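Side-chain contacts in putative Acetyltransferase (Pyrococcus horikoshii, PDB 3DDD), which binds coenzyme A and, as a member of the GNAT acetyltransferase family, probably transfers acyl groups to an acceptor: residues L124-S127 with L133-K136; G214-D219 with E225-K230. One frame throughout, in Å; residues are numbered along the deposited sequence.

Along the chain the two contacts come in series: contact 1 is complete before contact 2 begins, and their centres lie about 28 Å apart on opposite sides of the chain's centre. Each packs a helix on a strand: helix 131-136 on strand 121-126 in contact 1, helix 221-233 on strand 212-218 in contact 2. They belong to separate GNAT-family regions, 30-139 and 171-281, and their nearest atoms stay about 12 Å apart. Strand 121-126 pairs with 258-267, which pairs with 140-149, then 238-242, then 212-218, so a chain of neighbouring strands links the two regions. Coenzyme A lies at contact 1; contact 2 is plain structural packing, remote from the cofactor pocket.

Contact 1: residues L124-S127 with L133-K136; sequences LDAS and LYKK. With COA (coenzyme A), chain B.
Leu124 and Ala126, two residues apart on strand 121-126, meet the ring of Tyr134 from two directions, and this apolar cluster is the tight part of the contact. Leu124 CD2 sits over one face of the Tyr134 ring, 3.8 Å from the ring centroid and 14° off the normal, which meets the geometry of a CH-pi contact. The other methyl, Leu124 CD1, reaches toward the rim and comes within 3.6 Å of Tyr134 CD2. A first torsion of 56° sets Leu124 CG between its own backbone N and carbonyl carbon, and from there both methyls bear on the ring. Ala126 CB approaches near the ring plane instead, at the edge, 3.8 Å from Tyr134 CD2. Phe108 of helix 103-118 also meets this ring, the two planes inclined at about 45°, and all three touching residues are buried.

Beyond the cluster the ring points its hydroxyl at the cofactor: Tyr134 OH lies 3.1 Å from S1P of coenzyme A, and the sulfur sits at the ring edge, in plane. Ser127, partly exposed where the strand gives way to loop, makes a weak hydrogen bond from OG to the cofactor's O5P and is also hydrogen-bonded to Gly130 N. On the solvent side, Lys136 is exposed and takes no part in the packing. Its chain runs out extended beyond CG, and Lys136 NZ hydrogen-bonds O7A of the coenzyme A 3'-phosphate at 2.9 Å and its ester oxygen O3B at 3.1 Å, a grip probably strengthened by opposite charge. One short helix thus addresses both ends of the cofactor, its tyrosine at the thiol and its lysine at the phosphate, an arrangement consistent with the coenzyme A site of the GNAT fold.

Contact 2: residues G214-D219 with E225-K230; sequences GPLVAD and EKILLK
Strand 214-218 and helix 225-230 run nearly antiparallel, 149° between their N-to-C directions, with axes 9.2 Å apart at closest approach and Leu216 opposite Leu228 in register. They are the first two elements of a beta-alpha-beta unit, strand 212-218, helix 221-233 and strand 238-242, in which the outer strands pair in parallel and the helix covers one face.

Leu216 carries the strand's side of this packing. It points its CB toward the helix, with CG anti to the backbone N (chi1 179°), and the Leu216 and Ile227 side chains lie alongside each other, running opposite ways. Leu228 flanks the same residue more loosely: Leu228 CB is 4.4 Å from Leu216 CD2, while its side chain also touches Leu251 and Ile252 of helix 246-252. Ile227 adds a second, equally loose approach to the strand through CD1, 4.4 Å from Val217 O.

Alternation along the strand explains which residues meet the helix. Leu216 and Ala218 direct CB toward it, although Ala218 makes no contact with segment 225-230; Val217 faces away and packs on Ile174, Asp175 and Ala178 of helix 169-179, so the strand is covered on both faces. At the margin of the helix, the partly exposed Glu225 and Lys226 form salt bridges with Lys156 and Glu201 respectively.

The intimate part of the interface is therefore narrow and wholly apolar. It centres on one methyl, Leu216 CD1, which lies 3.9 Å from Ile227 CB and is pressed against the branch methyl Ile227 CG2 at 3.5 Å, tighter than usual carbon-carbon contact.

Contact 1: residues L124-S127 with L133-K136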
# COMPACT_ATOMS: atom_id res chain seq x y z
N LEU A 124 3.13 -8.73 0.84
CA LEU A 124 3.34 -7.52 1.62
C LEU A 124 4.66 -6.87 1.25
O LEU A 124 5.52 -7.49 0.63
CB LEU A 124 3.33 -7.84 3.12
CG LEU A 124 4.31 -8.90 3.63
CD1 LEU A 124 5.74 -8.34 3.81
CD2 LEU A 124 3.80 -9.49 4.90
N ASP A 125 4.81 -5.63 1.67
CA ASP A 125 6.04 -4.85 1.54
C ASP A 125 6.62 -4.56 2.91
O ASP A 125 6.09 -3.74 3.66
CB ASP A 125 5.76 -3.58 0.78
CG ASP A 125 5.47 -3.87 -0.67
OD1 ASP A 125 6.43 -4.29 -1.35
OD2 ASP A 125 4.31 -3.68 -1.12
N ALA A 126 7.71 -5.27 3.20
CA ALA A 126 8.37 -5.31 4.51
C ALA A 126 9.43 -4.25 4.76
O ALA A 126 10.43 -4.19 4.05
CB ALA A 126 9.08 -6.71 4.67
N SER A 127 9.26 -3.49 5.85
CA SER A 127 10.31 -2.61 6.37
C SER A 127 11.36 -3.42 7.11
O SER A 127 11.22 -4.64 7.24
CB SER A 127 9.69 -1.59 7.33
OG SER A 127 9.28 -2.21 8.56
N LEU A 133 9.62 -10.52 11.55
CA LEU A 133 8.30 -11.04 11.90
C LEU A 133 7.79 -11.91 10.74
O LEU A 133 7.47 -13.08 10.92
CB LEU A 133 7.34 -9.87 12.17
CG LEU A 133 6.05 -10.01 13.00
CD1 LEU A 133 5.53 -8.62 13.49
CD2 LEU A 133 4.99 -10.70 12.20
N TYR A 134 7.78 -11.37 9.54
CA TYR A 134 7.15 -12.06 8.39
C TYR A 134 7.94 -13.33 8.00
O TYR A 134 7.37 -14.33 7.52
CB TYR A 134 7.02 -11.10 7.22
CG TYR A 134 6.40 -9.75 7.61
CD1 TYR A 134 5.26 -9.67 8.38
CD2 TYR A 134 6.99 -8.56 7.22
CE1 TYR A 134 4.70 -8.41 8.73
CE2 TYR A 134 6.45 -7.32 7.54
CZ TYR A 134 5.32 -7.26 8.32
OH TYR A 134 4.84 -6.02 8.64
N LYS A 135 9.24 -13.29 8.20
CA LYS A 135 10.09 -14.43 7.89
C LYS A 135 9.77 -15.64 8.77
O LYS A 135 9.84 -16.76 8.30
CB LYS A 135 11.57 -14.03 7.99
CG LYS A 135 12.48 -14.94 7.16
CD LYS A 135 13.68 -14.23 6.55
CE LYS A 135 14.05 -14.79 5.16
NZ LYS A 135 12.93 -14.54 4.17
N LYS A 136 9.39 -15.39 10.03
CA LYS A 136 8.94 -16.45 10.94
C LYS A 136 7.72 -17.21 10.41
O LYS A 136 7.56 -18.36 10.75
CB LYS A 136 8.58 -15.88 12.32
CG LYS A 136 9.75 -15.48 13.21
CD LYS A 136 9.27 -14.65 14.44
CE LYS A 136 10.45 -14.23 15.35
NZ LYS A 136 9.93 -13.92 16.72
N1A COA B . 14.21 -4.26 14.72
C2A COA B . 14.36 -5.46 14.08
N3A COA B . 13.37 -6.41 14.17
C4A COA B . 12.25 -6.13 14.90
C5A COA B . 12.07 -4.92 15.53
C6A COA B . 13.07 -3.98 15.44
N6A COA B . 13.02 -2.99 16.31
N7A COA B . 10.88 -4.90 16.18
C8A COA B . 10.29 -6.09 15.93
N9A COA B . 11.14 -6.84 15.14
C1B COA B . 10.86 -8.14 14.49
C2B COA B . 11.72 -9.24 15.12
O2B COA B . 12.02 -10.27 14.22
C3B COA B . 10.79 -9.77 16.17
O3B COA B . 11.17 -11.04 16.56
P3B COA B . 12.24 -11.29 17.74
O7A COA B . 12.18 -12.76 18.13
O8A COA B . 11.81 -10.45 18.91
O9A COA B . 13.60 -11.09 17.17
C4B COA B . 9.49 -9.73 15.40
O4B COA B . 9.53 -8.48 14.76
C5B COA B . 8.24 -9.89 16.24
O5B COA B . 8.30 -9.03 17.32
P1A COA B . 6.94 -8.46 17.91
O1A COA B . 7.15 -8.13 19.36
O2A COA B . 5.78 -9.39 17.73
O3A COA B . 6.76 -7.16 16.98
P2A COA B . 6.10 -5.80 17.50
O4A COA B . 4.97 -5.92 18.46
O5A COA B . 7.20 -4.89 18.04
O6A COA B . 5.62 -5.12 16.11
CBP COA B . 6.28 -3.95 13.99
CCP COA B . 6.51 -5.09 15.01
CDP COA B . 4.77 -3.80 13.79
CEP COA B . 6.93 -4.41 12.67
CAP COA B . 7.03 -2.63 14.27
OAP COA B . 7.72 -2.62 15.47
C9P COA B . 6.27 -1.33 14.10
O9P COA B . 5.02 -1.08 14.60
N8P COA B . 6.83 -0.35 13.44
C7P COA B . 6.03 0.35 12.48
C6P COA B . 6.82 0.78 11.28
C5P COA B . 7.71 -0.29 10.76
O5P COA B . 8.92 0.03 10.66
N4P COA B . 7.17 -1.51 10.47
C3P COA B . 5.86 -1.83 9.85
C2P COA B . 5.81 -2.00 8.30
S1P COA B . 6.43 -3.55 7.54

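Contact 2: residues G214-D219 with E225-K230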
# COMPACT_ATOMS: atom_id res chain seq x y z
N GLY A 214 0.75 6.79 -7.81
CA GLY A 214 0.73 5.35 -7.67
C GLY A 214 -0.70 4.87 -7.85
O GLY A 214 -1.58 5.36 -7.22
N PRO A 215 -0.93 3.86 -8.69
CA PRO A 215 0.07 3.27 -9.55
C PRO A 215 0.50 4.14 -10.74
O PRO A 215 -0.14 5.17 -11.08
CB PRO A 215 -0.61 1.98 -10.03
CG PRO A 215 -2.01 2.15 -9.82
CD PRO A 215 -2.24 3.18 -8.79
N LEU A 216 1.60 3.71 -11.34
CA LEU A 216 2.03 4.17 -12.66
C LEU A 216 2.33 2.93 -13.49
O LEU A 216 3.23 2.15 -13.16
CB LEU A 216 3.26 5.09 -12.55
CG LEU A 216 3.81 5.62 -13.88
CD1 LEU A 216 2.76 6.49 -14.59
CD2 LEU A 216 5.13 6.35 -13.67
N VAL A 217 1.51 2.74 -14.53
CA VAL A 217 1.59 1.61 -15.46
C VAL A 217 1.67 2.14 -16.90
O VAL A 217 0.89 3.04 -17.27
CB VAL A 217 0.38 0.65 -15.31
CG1 VAL A 217 0.49 -0.57 -16.26
CG2 VAL A 217 0.29 0.18 -13.85
N ALA A 218 2.63 1.66 -17.68
CA ALA A 218 2.84 2.11 -19.07
C ALA A 218 3.43 1.02 -19.94
O ALA A 218 4.35 0.33 -19.52
CB ALA A 218 3.74 3.33 -19.13
N ASP A 219 2.93 0.91 -21.17
CA ASP A 219 3.47 -0.03 -22.18
C ASP A 219 4.87 0.33 -22.67
O ASP A 219 5.53 -0.53 -23.25
CB ASP A 219 2.56 -0.10 -23.43
CG ASP A 219 1.40 -1.10 -23.29
OD1 ASP A 219 1.49 -2.07 -22.49
OD2 ASP A 219 0.39 -0.93 -24.03
N GLU A 225 7.10 8.27 -19.00
CA GLU A 225 7.67 9.60 -18.79
C GLU A 225 6.63 10.72 -18.97
O GLU A 225 6.55 11.59 -18.13
CB GLU A 225 8.88 9.85 -19.68
CG GLU A 225 9.53 11.20 -19.41
CD GLU A 225 10.61 11.52 -20.42
OE1 GLU A 225 11.77 11.14 -20.19
OE2 GLU A 225 10.28 12.15 -21.45
N LYS A 226 5.87 10.68 -20.07
CA LYS A 226 4.81 11.68 -20.33
C LYS A 226 3.90 11.79 -19.11
O LYS A 226 3.58 12.89 -18.66
CB LYS A 226 3.88 11.30 -21.50
CG LYS A 226 4.51 11.11 -22.84
CD LYS A 226 3.45 10.72 -23.91
CE LYS A 226 3.04 11.91 -24.77
NZ LYS A 226 1.65 11.75 -25.28
N ILE A 227 3.45 10.64 -18.61
CA ILE A 227 2.54 10.65 -17.45
C ILE A 227 3.27 11.25 -16.24
O ILE A 227 2.75 12.13 -15.56
CB ILE A 227 1.96 9.27 -17.16
CG1 ILE A 227 1.11 8.80 -18.34
CG2 ILE A 227 1.14 9.27 -15.85
CD1 ILE A 227 0.87 7.28 -18.33
N LEU A 228 4.50 10.81 -15.99
CA LEU A 228 5.18 11.27 -14.79
C LEU A 228 5.42 12.78 -14.81
O LEU A 228 5.24 13.43 -13.78
CB LEU A 228 6.46 10.48 -14.53
CG LEU A 228 7.06 10.65 -13.14
CD1 LEU A 228 6.03 10.50 -12.04
CD2 LEU A 228 8.24 9.70 -12.95
N LEU A 229 5.79 13.33 -15.96
CA LEU A 229 5.98 14.78 -16.08
C LEU A 229 4.70 15.56 -15.76
O LEU A 229 4.76 16.57 -15.08
CB LEU A 229 6.47 15.17 -17.49
CG LEU A 229 7.85 14.77 -17.99
CD1 LEU A 229 7.93 15.10 -19.49
CD2 LEU A 229 8.97 15.46 -17.25
N LYS A 230 3.57 15.11 -16.30
CA LYS A 230 2.27 15.73 -16.03
C LYS A 230 1.84 15.57 -14.56
O LYS A 230 1.22 16.47 -13.97
CB LYS A 230 1.21 15.15 -16.98
CG LYS A 230 -0.21 15.73 -16.85
CD LYS A 230 -0.29 17.23 -17.11
CE LYS A 230 -0.03 17.58 -18.56
NZ LYS A 230 0.23 19.04 -18.85